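Bacterial regulatory proteins, TetR family (Nitrosomonas europaea, PDB 3NI7) probably binds DNA through an N-terminal helix-turn-helix motif and acts as a TetR-type transcriptional regulator. Local coordinates at residues M66-A70 and T128-V132. Numbering follows the deposited sequence.
Sequences MLKEA and TVQWV
Two side chains, an indole and a selenomethionine, span most of the gap between these helices, whose nearest CA atoms, A70 CA and V132 CA, are 8.8 Å apart. Residues 66-69 belong to helix 51-69, with A70 N hydrogen-bonded to M66 O at 3.0 Å; 128-132 is helical throughout, with V132 N bonded to T128 O at 2.8 Å. W131, chi1 t and chi2 90°, points its CA-to-CB bond toward 66-70, and its six-membered ring makes the contacts. M66, t at chi1 and chi2, reaches back, and chi3 near +90° turns its methyl so that CE lies 3.4 Å from W131 CE3, 3.7 Å from V132 CG2 and 3.8 Å from T128 CG2. M66 SE sits 5.4 Å from the W131 six-membered ring centroid, 59° off its normal: an oblique Met-aromatic contact. L67 CD1 meets the ring edge, 3.8 Å from W131 CZ2, while A70 CB is 3.6 Å from W131 CH2. L87 of helix 80-96 touches both M66 and V132, so three helices of the all-helical TetR fold converge here. T128 OG1 bonds R124 O within its helix. With no hydrogen bond between the segments, cohesion rests on apolar packing, supplemented by the Met-aromatic contact.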
HETATM    1  N   MSE A  66      -2.956   9.151 -19.017  1.00 85.05           N
HETATM    2  CA  MSE A  66      -1.885   8.203 -19.152  1.00 85.21           C
HETATM    3  C   MSE A  66      -1.887   7.514 -20.515  1.00 87.23           C
HETATM    4  O   MSE A  66      -0.877   7.280 -21.121  1.00 88.03           O
HETATM    5  CB  MSE A  66      -2.044   7.177 -18.064  1.00 83.39           C
HETATM    6  CG  MSE A  66      -0.827   6.436 -17.767  1.00 86.57           C
HETATM    7 SE   MSE A  66      -0.883   5.758 -15.938  1.00 98.63          SE
HETATM    8  CE  MSE A  66      -1.730   4.064 -16.330  1.00 94.51           C
ATOM      9  N   LEU A  67      -3.060   7.181 -21.009  1.00 88.69           N
ATOM     10  CA  LEU A  67      -3.149   6.503 -22.304  1.00 91.78           C
ATOM     11  C   LEU A  67      -2.743   7.418 -23.450  1.00 95.68           C
ATOM     12  O   LEU A  67      -2.060   6.973 -24.360  1.00 98.33           O
ATOM     13  CB  LEU A  67      -4.567   5.997 -22.541  1.00 92.26           C
ATOM     14  CG  LEU A  67      -4.857   5.315 -23.883  1.00 96.48           C
ATOM     15  CD1 LEU A  67      -3.961   4.113 -24.018  1.00 93.85           C
ATOM     16  CD2 LEU A  67      -6.330   4.918 -24.055  1.00 97.71           C
ATOM     17  N   LYS A  68      -3.192   8.680 -23.409  1.00 96.69           N
ATOM     18  CA  LYS A  68      -2.884   9.666 -24.466  1.00101.56           C
ATOM     19  C   LYS A  68      -1.382   9.857 -24.512  1.00102.59           C
ATOM     20  O   LYS A  68      -0.759   9.882 -25.577  1.00106.75           O
ATOM     21  CB  LYS A  68      -3.573  11.009 -24.214  1.00101.95           C
ATOM     22  N   GLU A  69      -0.793   9.933 -23.339  1.00 99.33           N
ATOM     23  CA  GLU A  69       0.655   9.992 -23.257  1.00100.61           C
ATOM     24  C   GLU A  69       1.290   8.770 -23.899  1.00102.38           C
ATOM     25  O   GLU A  69       2.199   8.904 -24.727  1.00107.03           O
ATOM     26  CB  GLU A  69       1.125  10.112 -21.798  1.00 96.59           C
ATOM     27  CG  GLU A  69       2.555  10.654 -21.648  1.00 99.36           C
ATOM     28  CD  GLU A  69       2.741  12.020 -22.297  1.00105.79           C
ATOM     29  OE1 GLU A  69       3.849  12.279 -22.877  1.00108.46           O
ATOM     30  OE2 GLU A  69       1.747  12.817 -22.224  1.00107.24           O
ATOM     31  N   ALA A  70       0.804   7.582 -23.534  1.00100.14           N
ATOM     32  CA  ALA A  70       1.436   6.327 -23.946  1.00101.12           C
ATOM     33  C   ALA A  70       1.500   6.098 -25.443  1.00106.79           C
ATOM     34  O   ALA A  70       2.125   5.146 -25.882  1.00108.73           O
ATOM     35  CB  ALA A  70       0.753   5.162 -23.288  1.00 98.39           C
ATOM     36  N   THR A 128      -3.659  -1.734 -13.920  1.00 86.39           N
ATOM     37  CA  THR A 128      -2.906  -0.479 -14.074  1.00 84.73           C
ATOM     38  C   THR A 128      -1.411  -0.747 -14.077  1.00 84.43           C
ATOM     39  O   THR A 128      -0.675  -0.360 -14.991  1.00 85.06           O
ATOM     40  CB  THR A 128      -3.221   0.516 -12.954  1.00 83.16           C
ATOM     41  OG1 THR A 128      -4.648   0.590 -12.721  1.00 85.62           O
ATOM     42  CG2 THR A 128      -2.705   1.849 -13.346  1.00 81.45           C
ATOM     43  N   VAL A 129      -0.988  -1.487 -13.066  1.00 84.57           N
ATOM     44  CA  VAL A 129       0.382  -1.867 -12.945  1.00 84.28           C
ATOM     45  C   VAL A 129       0.821  -2.661 -14.145  1.00 86.14           C
ATOM     46  O   VAL A 129       1.953  -2.498 -14.617  1.00 86.75           O
ATOM     47  CB  VAL A 129       0.612  -2.661 -11.637  1.00 85.75           C
ATOM     48  CG1 VAL A 129       1.886  -3.575 -11.702  1.00 85.57           C
ATOM     49  CG2 VAL A 129       0.684  -1.665 -10.454  1.00 84.24           C
ATOM     50  N   GLN A 130      -0.020  -3.557 -14.630  1.00 87.54           N
ATOM     51  CA  GLN A 130       0.442  -4.447 -15.703  1.00 90.21           C
ATOM     52  C   GLN A 130       0.425  -3.723 -17.020  1.00 90.06           C
ATOM     53  O   GLN A 130       1.217  -4.007 -17.917  1.00 92.27           O
ATOM     54  CB  GLN A 130      -0.398  -5.676 -15.757  1.00 93.19           C
ATOM     55  CG  GLN A 130      -0.163  -6.533 -14.546  1.00 95.65           C
ATOM     56  CD  GLN A 130      -1.093  -7.665 -14.474  1.00100.87           C
ATOM     57  OE1 GLN A 130      -2.019  -7.766 -15.281  1.00105.68           O
ATOM     58  NE2 GLN A 130      -0.860  -8.553 -13.515  1.00105.15           N
ATOM     59  N   TRP A 131      -0.458  -2.736 -17.075  1.00 87.90           N
ATOM     60  CA  TRP A 131      -0.640  -1.885 -18.221  1.00 87.57           C
ATOM     61  C   TRP A 131       0.552  -0.949 -18.335  1.00 86.73           C
ATOM     62  O   TRP A 131       1.044  -0.700 -19.430  1.00 89.48           O
ATOM     63  CB  TRP A 131      -1.935  -1.051 -18.060  1.00 85.38           C
ATOM     64  CG  TRP A 131      -2.171  -0.215 -19.236  1.00 84.54           C
ATOM     65  CD1 TRP A 131      -2.862  -0.561 -20.310  1.00 87.17           C
ATOM     66  CD2 TRP A 131      -1.630   1.076 -19.512  1.00 82.92           C
ATOM     67  NE1 TRP A 131      -2.817   0.419 -21.251  1.00 87.58           N
ATOM     68  CE2 TRP A 131      -2.047   1.439 -20.775  1.00 84.83           C
ATOM     69  CE3 TRP A 131      -0.819   1.954 -18.812  1.00 82.04           C
ATOM     70  CZ2 TRP A 131      -1.720   2.654 -21.352  1.00 85.41           C
ATOM     71  CZ3 TRP A 131      -0.497   3.165 -19.391  1.00 81.36           C
ATOM     72  CH2 TRP A 131      -0.941   3.493 -20.648  1.00 82.94           C
ATOM     73  N   VAL A 132       0.992  -0.388 -17.226  1.00 83.59           N
ATOM     74  CA  VAL A 132       2.105   0.545 -17.322  1.00 83.62           C
ATOM     75  C   VAL A 132       3.373  -0.221 -17.780  1.00 85.82           C
ATOM     76  O   VAL A 132       4.159   0.258 -18.611  1.00 86.98           O
ATOM     77  CB  VAL A 132       2.418   1.269 -15.967  1.00 80.84           C
ATOM     78  CG1 VAL A 132       3.497   2.247 -16.183  1.00 79.35           C
ATOM     79  CG2 VAL A 132       1.225   1.972 -15.437  1.00 78.49           C
TER